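PDB 3ZIL: Aar187cp from Eremothecium gossypii, which probably helps regulate sister-chromatid cohesion by acting on cohesin, this chain being the helical Wap1 domain that forms the C-terminal part of the protein. Local coordinates for residues E37-N41 with I125-V131; R98-W103 with T157-Y161; L24-S29 with N42-L46; A210-A215 with C230-T235; L115-E119 with L175-Q180. All blocks are in the same frame, centred on the assembly; numbering follows the deposited sequence.

Contact 1: E37-N41 with I125-V131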
# COMPACT_ATOMS: atom_id res chain seq x y z
N GLU A 37 -29.41 16.27 12.31
CA GLU A 37 -28.84 16.50 13.66
C GLU A 37 -29.38 15.48 14.69
O GLU A 37 -28.63 14.96 15.52
CB GLU A 37 -29.12 17.94 14.15
CG GLU A 37 -28.37 18.32 15.44
CD GLU A 37 -28.77 19.69 16.01
OE1 GLU A 37 -29.84 20.22 15.64
OE2 GLU A 37 -28.03 20.22 16.86
N HIS A 38 -30.70 15.23 14.66
CA HIS A 38 -31.35 14.31 15.56
C HIS A 38 -30.84 12.92 15.27
O HIS A 38 -30.52 12.14 16.18
CB HIS A 38 -32.87 14.38 15.40
CG HIS A 38 -33.65 13.48 16.38
ND1 HIS A 38 -34.03 13.89 17.62
CD2 HIS A 38 -34.13 12.16 16.24
CE1 HIS A 38 -34.72 12.89 18.25
NE2 HIS A 38 -34.78 11.84 17.40
N ARG A 39 -30.82 12.55 14.00
CA ARG A 39 -30.23 11.26 13.58
C ARG A 39 -28.83 11.13 14.16
O ARG A 39 -28.49 10.14 14.90
CB ARG A 39 -30.23 11.13 12.06
CG ARG A 39 -29.44 9.91 11.51
CD ARG A 39 -29.65 9.74 9.98
NE ARG A 39 -28.62 8.96 9.26
CZ ARG A 39 -28.42 7.65 9.31
NH1 ARG A 39 -29.09 6.84 10.18
NH2 ARG A 39 -27.45 7.12 8.54
N ARG A 40 -28.01 12.13 13.84
CA ARG A 40 -26.63 12.15 14.35
C ARG A 40 -26.57 11.95 15.88
O ARG A 40 -25.65 11.28 16.39
CB ARG A 40 -25.91 13.43 13.97
CG ARG A 40 -24.49 13.44 14.47
CD ARG A 40 -23.75 14.71 14.14
NE ARG A 40 -24.01 15.96 14.87
CZ ARG A 40 -24.58 16.11 16.03
NH1 ARG A 40 -25.01 15.06 16.70
NH2 ARG A 40 -24.71 17.34 16.54
N ASN A 41 -27.52 12.59 16.59
CA ASN A 41 -27.52 12.56 18.04
C ASN A 41 -27.90 11.19 18.60
O ASN A 41 -27.28 10.70 19.57
CB ASN A 41 -28.40 13.69 18.60
CG ASN A 41 -27.70 15.07 18.51
OD1 ASN A 41 -26.60 15.20 17.97
ND2 ASN A 41 -28.34 16.09 19.00
N ILE A 125 -18.05 19.94 17.57
CA ILE A 125 -19.35 19.43 17.14
C ILE A 125 -20.40 20.56 17.39
O ILE A 125 -20.38 21.18 18.46
CB ILE A 125 -19.69 18.00 17.73
CG1 ILE A 125 -21.06 17.50 17.27
CG2 ILE A 125 -19.64 17.92 19.25
CD1 ILE A 125 -21.38 16.09 17.69
N ALA A 126 -21.22 20.89 16.39
CA ALA A 126 -22.43 21.72 16.57
C ALA A 126 -23.38 20.94 17.48
O ALA A 126 -23.78 19.83 17.14
CB ALA A 126 -23.11 21.91 15.23
N GLY A 127 -23.74 21.45 18.64
CA GLY A 127 -24.77 20.75 19.40
C GLY A 127 -24.98 21.28 20.79
O GLY A 127 -24.26 22.16 21.23
N SER A 128 -25.96 20.73 21.49
CA SER A 128 -26.11 21.06 22.91
C SER A 128 -24.78 20.82 23.70
O SER A 128 -23.80 20.17 23.23
CB SER A 128 -27.23 20.25 23.50
OG SER A 128 -26.82 18.90 23.66
N ARG A 129 -24.77 21.28 24.93
CA ARG A 129 -23.66 21.03 25.85
C ARG A 129 -23.47 19.55 26.09
O ARG A 129 -22.34 19.02 26.07
CB ARG A 129 -23.88 21.74 27.20
CG ARG A 129 -22.83 21.41 28.26
CD ARG A 129 -23.43 21.28 29.66
NE ARG A 129 -22.50 20.88 30.73
CZ ARG A 129 -22.65 19.82 31.53
NH1 ARG A 129 -23.69 19.01 31.39
NH2 ARG A 129 -21.74 19.57 32.48
N LEU A 130 -24.55 18.86 26.40
CA LEU A 130 -24.43 17.42 26.67
C LEU A 130 -23.94 16.60 25.42
O LEU A 130 -23.21 15.59 25.61
CB LEU A 130 -25.71 16.85 27.19
CG LEU A 130 -25.67 15.41 27.71
CD1 LEU A 130 -24.53 15.17 28.71
CD2 LEU A 130 -27.02 15.08 28.35
N VAL A 131 -24.40 17.02 24.21
CA VAL A 131 -24.00 16.43 22.92
C VAL A 131 -22.48 16.56 22.84
O VAL A 131 -21.77 15.57 22.59
CB VAL A 131 -24.77 17.03 21.70
CG1 VAL A 131 -23.98 16.79 20.39
CG2 VAL A 131 -26.17 16.39 21.53
O HOH W 1 -27.34 19.09 19.45
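Residues 37-41 and 125-131 illustrate how a water and one long side chain can join a helix to a loop. Glu37, extended in both chi1 and chi2, does not bond the other segment directly. Its OE2 instead receives a hydrogen bond from a water at 2.9 Å, and that water accepts from Ser128 N at 3.0 Å. His38 and Arg39 face elsewhere; the Arg39 guanidinium is held by backbone carbonyls of Trp71, Cys72 and Gly75. Arg40 points at the loop: its NH2 lies 2.7 Å from Ala126 O in a weak, bent hydrogen bond, while Ile125 CD1 covers one face of the guanidinium, 3.6 Å from Arg40 CZ. Asn41 adds the third water bond through ND2, at 3.2 Å, and the same ND2 touches Val131 CG2 at 3.3 Å. Gly127 has backbone angles at which a CB would be jammed against the carbonyl of Ala126, which calls for glycine; a CB would also strike Val131 CG1. Directly after it, Ser128 OG accepts from Val131 N at 3.1 Å. This is the classic serine N-cap, here starting helix 129-141 where its first turn meets helix 36-52 in an all-helical fold.

Contact 2: R98-W103 with T157-Y161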
# COMPACT_ATOMS: atom_id res chain seq x y z
N ARG A 98 -17.87 -11.36 6.49
CA ARG A 98 -17.11 -10.87 5.33
C ARG A 98 -17.90 -10.76 3.99
O ARG A 98 -17.74 -9.80 3.22
CB ARG A 98 -15.75 -11.63 5.11
CG ARG A 98 -14.78 -10.87 4.17
CD ARG A 98 -13.27 -11.23 4.25
NE ARG A 98 -12.36 -10.08 4.53
CZ ARG A 98 -12.04 -9.09 3.68
NH1 ARG A 98 -12.57 -9.08 2.45
NH2 ARG A 98 -11.21 -8.08 4.05
N HIS A 99 -18.75 -11.73 3.73
CA HIS A 99 -19.43 -11.81 2.44
C HIS A 99 -20.85 -11.31 2.52
O HIS A 99 -21.64 -11.45 1.57
CB HIS A 99 -19.46 -13.27 2.04
CG HIS A 99 -20.07 -14.18 3.13
ND1 HIS A 99 -19.45 -14.41 4.31
CD2 HIS A 99 -21.30 -14.88 3.19
CE1 HIS A 99 -20.22 -15.25 5.07
NE2 HIS A 99 -21.35 -15.51 4.39
N ASP A 100 -21.24 -10.74 3.65
CA ASP A 100 -22.57 -10.15 3.72
C ASP A 100 -22.71 -8.97 2.70
O ASP A 100 -21.97 -7.98 2.75
CB ASP A 100 -22.80 -9.70 5.13
CG ASP A 100 -24.24 -9.35 5.42
OD1 ASP A 100 -24.90 -8.72 4.56
OD2 ASP A 100 -24.66 -9.67 6.57
N LYS A 101 -23.66 -9.07 1.79
CA LYS A 101 -23.82 -8.01 0.82
C LYS A 101 -24.17 -6.62 1.41
O LYS A 101 -24.08 -5.61 0.68
CB LYS A 101 -24.87 -8.40 -0.21
CG LYS A 101 -24.44 -9.56 -1.09
CD LYS A 101 -25.33 -9.60 -2.33
CE LYS A 101 -25.81 -11.00 -2.60
NZ LYS A 101 -24.66 -11.85 -3.02
N ARG A 102 -24.58 -6.56 2.68
CA ARG A 102 -24.97 -5.29 3.26
C ARG A 102 -23.72 -4.47 3.58
O ARG A 102 -23.83 -3.33 3.96
CB ARG A 102 -25.89 -5.45 4.49
CG ARG A 102 -27.32 -5.86 4.10
CD ARG A 102 -28.06 -6.31 5.37
NE ARG A 102 -29.49 -6.25 5.11
CZ ARG A 102 -30.27 -7.36 4.99
NH1 ARG A 102 -29.77 -8.58 5.20
NH2 ARG A 102 -31.58 -7.25 4.80
N TRP A 103 -22.53 -5.05 3.38
CA TRP A 103 -21.33 -4.24 3.36
C TRP A 103 -21.38 -3.20 2.21
O TRP A 103 -20.87 -2.10 2.37
CB TRP A 103 -20.09 -5.12 3.25
CG TRP A 103 -19.55 -5.66 4.56
CD1 TRP A 103 -19.56 -7.00 4.98
CD2 TRP A 103 -18.93 -4.93 5.67
NE1 TRP A 103 -19.00 -7.13 6.20
CE2 TRP A 103 -18.59 -5.93 6.68
CE3 TRP A 103 -18.61 -3.60 5.89
CZ2 TRP A 103 -17.96 -5.60 7.88
CZ3 TRP A 103 -17.98 -3.26 7.13
CH2 TRP A 103 -17.67 -4.24 8.08
N THR A 157 -9.51 -3.45 6.59
CA THR A 157 -9.71 -4.57 7.59
C THR A 157 -10.88 -5.46 7.17
O THR A 157 -10.86 -6.67 7.35
CB THR A 157 -9.93 -4.05 9.03
OG1 THR A 157 -8.83 -3.26 9.43
CG2 THR A 157 -10.16 -5.22 10.11
N TYR A 158 -11.93 -4.85 6.67
CA TYR A 158 -13.20 -5.53 6.37
C TYR A 158 -13.46 -5.56 4.88
O TYR A 158 -14.26 -6.32 4.43
CB TYR A 158 -14.36 -4.77 7.09
CG TYR A 158 -14.18 -4.79 8.59
CD1 TYR A 158 -14.28 -5.97 9.30
CD2 TYR A 158 -13.84 -3.59 9.29
CE1 TYR A 158 -14.04 -5.99 10.72
CE2 TYR A 158 -13.56 -3.62 10.65
CZ TYR A 158 -13.73 -4.81 11.37
OH TYR A 158 -13.49 -4.78 12.75
N LEU A 159 -12.80 -4.71 4.10
CA LEU A 159 -13.26 -4.59 2.72
C LEU A 159 -12.13 -4.79 1.75
O LEU A 159 -12.16 -4.26 0.65
CB LEU A 159 -13.95 -3.25 2.48
CG LEU A 159 -15.17 -2.93 3.36
CD1 LEU A 159 -15.59 -1.47 3.17
CD2 LEU A 159 -16.29 -3.93 3.05
N LEU A 160 -11.08 -5.51 2.16
CA LEU A 160 -10.00 -5.78 1.22
C LEU A 160 -10.65 -6.76 0.21
O LEU A 160 -9.99 -7.29 -0.65
CB LEU A 160 -8.75 -6.33 1.94
CG LEU A 160 -7.32 -6.01 1.42
CD1 LEU A 160 -7.10 -4.54 1.13
CD2 LEU A 160 -6.22 -6.49 2.37
N TYR A 161 -11.98 -6.96 0.38
CA TYR A 161 -13.00 -7.44 -0.61
C TYR A 161 -12.37 -7.82 -1.92
O TYR A 161 -11.52 -8.69 -1.89
CB TYR A 161 -14.17 -6.43 -0.80
CG TYR A 161 -15.55 -6.86 -0.32
CD1 TYR A 161 -15.79 -8.17 0.15
CD2 TYR A 161 -16.64 -5.96 -0.35
CE1 TYR A 161 -17.06 -8.56 0.59
CE2 TYR A 161 -17.91 -6.35 0.08
CZ TYR A 161 -18.11 -7.65 0.55
OH TYR A 161 -19.37 -8.06 0.98
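A buried tryptophan lying against Tyr158 is the striking element here: Tyr158 CB sits above the six-membered ring of Trp103, 3.9 Å from its centroid, as a CH-pi contact. The two aromatic rings are nearly parallel, at 16°, yet slid so far apart, with centroids 5.3 Å from each other, that they barely overlap. Leu159 CD2 extends the apolar patch, 3.7 Å from Trp103 CE3. Arg98 reaches across the end of the helix, one guanidinium face against Tyr158 C, with NH2 3.5 Å from that carbon. Tyr161 is poorly ordered; as modelled, its OH lies 3.1 Å from Asp100 O. Asp100 also shapes its own loop, OD1 accepting from Arg102 N at 2.9 Å in an Asx turn. Trp103 NE1 bonds Leu97 O, and Tyr158 OH bonds Asp92 OD1. The contact thus joins the loop between helices 81-93 and 108-116 to the C-terminal end of helix 147-158, with Leu160 resting on helix 185-193 and Trp69 meeting Trp103 edge-to-face.

Contact 3: L24-S29 with N42-L46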
# COMPACT_ATOMS: atom_id res chain seq x y z
N LEU A 24 -33.63 0.19 21.98
CA LEU A 24 -33.26 0.17 20.57
C LEU A 24 -34.37 0.64 19.69
O LEU A 24 -34.12 1.35 18.71
CB LEU A 24 -32.83 -1.21 20.13
CG LEU A 24 -31.38 -1.52 20.45
CD1 LEU A 24 -31.00 -2.72 19.59
CD2 LEU A 24 -30.42 -0.37 20.19
N ASP A 25 -35.60 0.27 20.05
CA ASP A 25 -36.79 0.83 19.39
C ASP A 25 -36.75 2.34 19.48
O ASP A 25 -37.14 3.03 18.57
CB ASP A 25 -38.09 0.37 20.05
CG ASP A 25 -38.30 -1.12 19.93
OD1 ASP A 25 -37.64 -1.76 19.08
OD2 ASP A 25 -39.10 -1.67 20.70
N PHE A 26 -36.31 2.85 20.61
CA PHE A 26 -36.29 4.26 20.75
C PHE A 26 -35.20 4.89 19.87
O PHE A 26 -35.45 5.82 19.10
CB PHE A 26 -36.11 4.65 22.22
CG PHE A 26 -35.90 6.12 22.41
CD1 PHE A 26 -34.61 6.66 22.33
CD2 PHE A 26 -37.00 6.98 22.60
CE1 PHE A 26 -34.40 8.02 22.49
CE2 PHE A 26 -36.80 8.35 22.74
CZ PHE A 26 -35.50 8.87 22.69
N ILE A 27 -33.97 4.40 20.01
CA ILE A 27 -32.81 5.06 19.41
C ILE A 27 -32.84 4.87 17.88
O ILE A 27 -32.36 5.74 17.12
CB ILE A 27 -31.47 4.50 19.97
CG1 ILE A 27 -30.45 5.61 20.09
CG2 ILE A 27 -30.93 3.38 19.11
CD1 ILE A 27 -30.84 6.60 21.18
N LEU A 28 -33.45 3.79 17.43
CA LEU A 28 -33.49 3.55 15.98
C LEU A 28 -34.69 4.26 15.36
O LEU A 28 -35.57 3.64 14.72
CB LEU A 28 -33.43 2.05 15.62
CG LEU A 28 -32.24 1.23 16.19
CD1 LEU A 28 -32.48 -0.27 15.99
CD2 LEU A 28 -30.85 1.66 15.64
N SER A 29 -34.70 5.59 15.48
CA SER A 29 -35.86 6.39 15.00
C SER A 29 -35.85 6.46 13.46
O SER A 29 -34.81 6.67 12.87
CB SER A 29 -35.76 7.82 15.57
OG SER A 29 -34.45 8.32 15.32
N ASN A 42 -28.90 10.56 17.97
CA ASN A 42 -29.23 9.20 18.35
C ASN A 42 -28.02 8.31 18.04
O ASN A 42 -27.73 7.40 18.81
CB ASN A 42 -30.47 8.65 17.61
CG ASN A 42 -31.78 9.29 18.13
OD1 ASN A 42 -32.83 9.08 17.58
ND2 ASN A 42 -31.70 10.04 19.16
N MET A 43 -27.36 8.53 16.91
CA MET A 43 -26.23 7.58 16.54
C MET A 43 -25.11 7.75 17.59
O MET A 43 -24.44 6.77 18.02
CB MET A 43 -25.73 7.82 15.08
CG MET A 43 -24.62 6.80 14.64
SD MET A 43 -24.27 7.24 12.88
CE MET A 43 -25.76 6.77 12.00
N LEU A 44 -24.89 9.00 17.98
CA LEU A 44 -23.88 9.26 19.02
C LEU A 44 -24.14 8.54 20.33
O LEU A 44 -23.26 7.87 20.94
CB LEU A 44 -23.71 10.78 19.25
CG LEU A 44 -22.79 11.25 20.42
CD1 LEU A 44 -21.39 10.67 20.10
CD2 LEU A 44 -22.73 12.77 20.57
N ARG A 45 -25.38 8.63 20.76
CA ARG A 45 -25.80 8.03 21.96
C ARG A 45 -25.72 6.50 21.85
O ARG A 45 -25.33 5.81 22.81
CB ARG A 45 -27.20 8.56 22.25
CG ARG A 45 -27.94 7.80 23.34
CD ARG A 45 -29.19 8.65 23.74
NE ARG A 45 -29.79 8.05 24.90
CZ ARG A 45 -30.99 8.32 25.38
NH1 ARG A 45 -31.79 9.20 24.79
NH2 ARG A 45 -31.41 7.64 26.47
N LEU A 46 -26.00 5.95 20.66
CA LEU A 46 -25.86 4.50 20.44
C LEU A 46 -24.40 4.00 20.55
O LEU A 46 -24.13 2.94 21.21
CB LEU A 46 -26.44 4.14 19.08
CG LEU A 46 -26.18 2.74 18.52
CD1 LEU A 46 -26.83 1.73 19.45
CD2 LEU A 46 -26.57 2.59 17.02
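Rotamer choice can decide how two neighbouring helices meet, and residues 24-29 with 42-46 make a compact example. Ile27 is central: its chi1 of -144° lies between wells, and with chi2 in p the side chain reaches Arg45, CD1 to Arg45 CD at 3.7 Å. Ile27 CG1 also packs on Asn42 CB at 3.9 Å and, more loosely, on Leu46 CB at 4.4 Å. Arg45 is drawn out in t at chi1, chi2 and chi3, so its aliphatic stem passes Ile27 while NH1 comes to 3.7 Å from Phe26 CE1; Phe26 itself uses t. Leu24, in mt, meets Leu46, in tp, through CD2 and CD1 at 4.2 Å. Beyond the helix end, Leu28 centres an inverse gamma turn and turns its CA-to-CB bond away; its side chain lies against helix 54-72. The chain then presents Ser29, whose p rotamer lets OG donate to Asn42 OD1 at 2.9 Å. Asn42, in m, aims at this turn from a buried position. The contact therefore mixes loose apolar packing and aliphatic stems with one directional bond, Ser29 OG to Asn42 OD1, at the point where the chain leaves helix 20-27, which suggests that its specificity lies more in that polar pair than in the loose leucine contacts.

Contact 4: A210-A215 with C230-T235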
# COMPACT_ATOMS: atom_id res chain seq x y z
N ALA A 210 -0.31 7.67 -10.43
CA ALA A 210 0.11 7.26 -9.12
C ALA A 210 1.64 7.06 -9.10
O ALA A 210 2.33 7.40 -8.11
CB ALA A 210 -0.60 5.92 -8.73
N PHE A 211 2.17 6.40 -10.13
CA PHE A 211 3.61 6.19 -10.15
C PHE A 211 4.38 7.57 -10.16
O PHE A 211 5.29 7.81 -9.40
CB PHE A 211 4.00 5.36 -11.38
CG PHE A 211 5.48 5.29 -11.61
CD1 PHE A 211 6.28 4.45 -10.89
CD2 PHE A 211 6.10 6.19 -12.57
CE1 PHE A 211 7.67 4.41 -11.09
CE2 PHE A 211 7.48 6.13 -12.79
CZ PHE A 211 8.27 5.27 -12.03
N GLN A 212 3.92 8.49 -10.97
CA GLN A 212 4.59 9.81 -11.00
C GLN A 212 4.47 10.48 -9.63
O GLN A 212 5.39 11.19 -9.19
CB GLN A 212 3.96 10.64 -12.09
CG GLN A 212 4.26 9.97 -13.45
CD GLN A 212 3.49 10.58 -14.60
OE1 GLN A 212 2.92 11.69 -14.48
NE2 GLN A 212 3.41 9.83 -15.74
N THR A 213 3.36 10.24 -8.92
CA THR A 213 3.25 10.84 -7.63
C THR A 213 4.22 10.24 -6.66
O THR A 213 4.90 10.97 -5.95
CB THR A 213 1.86 10.74 -7.09
OG1 THR A 213 1.01 11.46 -7.98
CG2 THR A 213 1.75 11.33 -5.73
N LEU A 214 4.28 8.92 -6.61
CA LEU A 214 5.14 8.24 -5.62
C LEU A 214 6.60 8.48 -5.99
O LEU A 214 7.44 8.67 -5.12
CB LEU A 214 4.81 6.74 -5.56
CG LEU A 214 3.39 6.40 -5.11
CD1 LEU A 214 3.34 4.87 -5.12
CD2 LEU A 214 3.13 6.92 -3.68
N ALA A 215 6.88 8.53 -7.28
CA ALA A 215 8.29 8.73 -7.72
C ALA A 215 8.76 10.17 -7.37
O ALA A 215 9.97 10.41 -7.26
CB ALA A 215 8.40 8.48 -9.20
N CYS A 230 4.42 -0.60 -3.63
CA CYS A 230 3.57 0.01 -4.64
C CYS A 230 4.34 0.29 -5.92
O CYS A 230 3.82 0.01 -7.02
CB CYS A 230 2.92 1.30 -4.12
SG CYS A 230 1.87 0.93 -2.66
N LEU A 231 5.54 0.86 -5.79
CA LEU A 231 6.33 1.27 -6.97
C LEU A 231 6.68 0.04 -7.82
O LEU A 231 6.60 0.07 -9.09
CB LEU A 231 7.60 2.04 -6.61
CG LEU A 231 7.46 3.49 -6.15
CD1 LEU A 231 8.65 3.99 -5.35
CD2 LEU A 231 7.09 4.47 -7.33
N ILE A 232 7.02 -1.04 -7.15
CA ILE A 232 7.32 -2.29 -7.91
C ILE A 232 6.04 -2.75 -8.69
O ILE A 232 6.05 -2.90 -9.94
CB ILE A 232 7.79 -3.40 -6.95
CG1 ILE A 232 9.18 -3.09 -6.44
CG2 ILE A 232 7.63 -4.75 -7.61
CD1 ILE A 232 9.58 -3.94 -5.26
N LYS A 233 4.95 -2.91 -7.96
CA LYS A 233 3.70 -3.28 -8.52
C LYS A 233 3.25 -2.39 -9.66
O LYS A 233 2.79 -2.89 -10.62
CB LYS A 233 2.58 -3.47 -7.50
CG LYS A 233 1.54 -4.48 -7.99
CD LYS A 233 0.70 -5.17 -6.95
CE LYS A 233 -0.49 -5.88 -7.56
NZ LYS A 233 -1.64 -6.15 -6.66
N LEU A 234 3.43 -1.09 -9.54
CA LEU A 234 3.02 -0.20 -10.64
C LEU A 234 3.95 -0.40 -11.86
O LEU A 234 3.51 -0.41 -12.99
CB LEU A 234 2.98 1.25 -10.20
CG LEU A 234 2.01 1.71 -9.08
CD1 LEU A 234 2.48 2.99 -8.33
CD2 LEU A 234 0.67 1.89 -9.76
N THR A 235 5.24 -0.56 -11.59
CA THR A 235 6.20 -0.72 -12.64
C THR A 235 6.20 -2.09 -13.34
O THR A 235 6.96 -2.28 -14.31
CB THR A 235 7.60 -0.28 -12.24
OG1 THR A 235 8.02 -0.95 -11.04
CG2 THR A 235 7.66 1.22 -12.04
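Successive turns of a helix can present a continuous apolar strip to a neighbour, and residues 230-235 do so against 210-215. Cys230 opens it, its CB 3.7 Å from Leu214 CD1. Leu231 follows, with CD2 fitted between two side chains of the partner: it is 3.7 Å from Phe211 CD1 and equally 3.7 Å from Leu214 CB. Ile232 and Lys233 turn to other surroundings. Ile232 packs on helix 272-289, Lys233 NZ bonds Glu192 O, and both also lie against apolar side chains of the bound peptide. The two short segments run roughly antiparallel, their axes 10.1 Å apart at closest approach and 146° between directions, a helical-hairpin geometry in keeping with the TPR-related clan to which the Wap1 family belongs. Leu234 comes one turn after Cys230 and again faces the partner: CD1 touches Leu214 CD1 at 3.8 Å, Phe211 CA at 3.9 Å and Ala210 CB at 4.3 Å. Close to the helix end, Thr235 contributes its methyl group, CG2 standing 3.3 Å from Phe211 CE1, the tightest approach between the segments. Its hydroxyl is turned to other partners, among them Asn287 ND2, and Leu241 of helix 238-243 packs on the same residue.

Contact 5: L115-E119 with L175-Q180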
# COMPACT_ATOMS: atom_id res chain seq x y z
N LEU A 115 -13.73 9.46 2.21
CA LEU A 115 -13.34 9.65 3.57
C LEU A 115 -11.85 9.28 3.77
O LEU A 115 -11.09 10.01 4.47
CB LEU A 115 -14.15 8.76 4.48
CG LEU A 115 -15.61 9.08 4.79
CD1 LEU A 115 -16.12 7.94 5.71
CD2 LEU A 115 -15.59 10.46 5.38
N ALA A 116 -11.44 8.16 3.20
CA ALA A 116 -10.00 7.70 3.39
C ALA A 116 -8.90 8.71 3.01
O ALA A 116 -7.75 8.62 3.52
CB ALA A 116 -9.74 6.41 2.67
N THR A 117 -9.25 9.58 2.05
CA THR A 117 -8.33 10.51 1.38
C THR A 117 -8.58 11.99 1.71
O THR A 117 -8.00 12.86 1.08
CB THR A 117 -8.32 10.27 -0.15
OG1 THR A 117 -9.63 10.30 -0.65
CG2 THR A 117 -7.72 8.89 -0.48
N ASP A 118 -9.40 12.28 2.72
CA ASP A 118 -9.61 13.64 3.14
C ASP A 118 -9.18 13.82 4.63
O ASP A 118 -9.94 13.45 5.55
CB ASP A 118 -11.09 13.97 2.94
CG ASP A 118 -11.42 15.39 3.34
OD1 ASP A 118 -10.52 16.23 3.70
OD2 ASP A 118 -12.60 15.63 3.40
N GLU A 119 -8.03 14.46 4.84
CA GLU A 119 -7.46 14.66 6.18
C GLU A 119 -8.17 15.73 7.04
O GLU A 119 -7.88 15.89 8.21
CB GLU A 119 -5.93 14.95 6.16
CG GLU A 119 -4.99 14.11 5.26
CD GLU A 119 -4.95 14.60 3.78
OE1 GLU A 119 -5.99 14.79 3.17
OE2 GLU A 119 -3.88 14.72 3.16
N LEU A 175 -2.64 11.10 -1.34
CA LEU A 175 -2.73 11.14 0.14
C LEU A 175 -1.36 10.91 0.78
O LEU A 175 -0.94 11.65 1.65
CB LEU A 175 -3.72 10.05 0.64
CG LEU A 175 -3.84 9.90 2.19
CD1 LEU A 175 -4.54 11.10 2.89
CD2 LEU A 175 -4.52 8.57 2.58
N ILE A 176 -0.61 9.91 0.31
CA ILE A 176 0.76 9.70 0.84
C ILE A 176 1.63 10.92 0.62
O ILE A 176 2.37 11.29 1.53
CB ILE A 176 1.37 8.44 0.26
CG1 ILE A 176 0.51 7.19 0.71
CG2 ILE A 176 2.88 8.27 0.59
CD1 ILE A 176 0.64 6.01 -0.25
N SER A 177 1.56 11.56 -0.56
CA SER A 177 2.46 12.63 -0.92
C SER A 177 2.19 13.89 -0.11
O SER A 177 3.04 14.77 -0.03
CB SER A 177 2.38 12.98 -2.44
OG SER A 177 1.14 13.71 -2.56
N ARG A 178 0.96 14.06 0.38
CA ARG A 178 0.64 15.20 1.23
C ARG A 178 1.22 14.99 2.64
O ARG A 178 1.38 16.00 3.39
CB ARG A 178 -0.87 15.49 1.31
CG ARG A 178 -1.47 16.06 0.01
CD ARG A 178 -2.97 16.49 0.20
NE ARG A 178 -3.88 15.38 0.57
CZ ARG A 178 -4.54 14.59 -0.26
NH1 ARG A 178 -4.33 14.67 -1.59
NH2 ARG A 178 -5.42 13.62 0.24
N GLY A 179 1.49 13.72 2.99
CA GLY A 179 2.32 13.39 4.17
C GLY A 179 1.78 13.66 5.57
O GLY A 179 2.56 13.80 6.54
N GLN A 180 0.45 13.73 5.73
CA GLN A 180 -0.13 14.07 7.00
C GLN A 180 -0.05 12.94 8.03
O GLN A 180 0.10 13.21 9.23
CB GLN A 180 -1.62 14.53 6.83
CG GLN A 180 -1.80 15.90 6.21
CD GLN A 180 -1.37 17.01 7.18
OE1 GLN A 180 -1.22 16.77 8.38
NE2 GLN A 180 -1.17 18.24 6.67
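A two-pronged salt bridge is an economical way of joining two helix ends, and Glu119 with Arg178 provides one. Arg178 NE donates to Glu119 OE2 at 2.7 Å with a nearly straight angle, and Arg178 NH2 donates to Glu119 OE1 at 3.2 Å, so the carboxylate meets the guanidinium along its edge. Thr117 O also lies 2.8 Å from Arg178 NH2, but the angle is too poor for a hydrogen bond. Next to the charged pair, Leu175 packs against backbone and the Glu119 side chain: Leu175 CD1 sits 3.6 Å from Glu119 CD and 4.1 Å from Thr117 CA, while Leu175 CD2 reaches Ala116 O at 3.4 Å. Farther along, Glu119 CG packs on Gln180 CB at 3.7 Å. Both backbones are leaving their helices here: Thr117 is the first residue beyond helical angles after helix 108-116, its hydroxyl bonded to Leu113 O, and Gly179 plays that part after helix 168-178 with positive phi, a conformation that favours glycine. The contact joins the C-terminal ends of these two helices. Ala116 packs on helix 147-158 behind the first, Ile176 rests on helix 185-193 beside the second, and Asp118 makes a salt bridge to Lys81 at the start of helix 81-93.

From the N terminus, contact 3 closes first, a short turn bringing helix 20-27 against helix 36-52. Contact 1 starts on that same helix, before contact 3 has closed, so the two cross, and they touch where Val131 meets Leu44 and His38 meets Ser29. Contact 1 ends at helix 129-141, spanning a long loop. Contact 2 opens within that loop and closes beyond it, at the end of helix 147-158; contact 5 likewise crosses both, joining residues 115-119 to 175-180. Contact 4 follows in series as a local hairpin, touching contact 5 through Thr213 and Ser177. The crossing contacts bind the N-terminal helices together, and contact 5 carries the connection toward the middle of the chain.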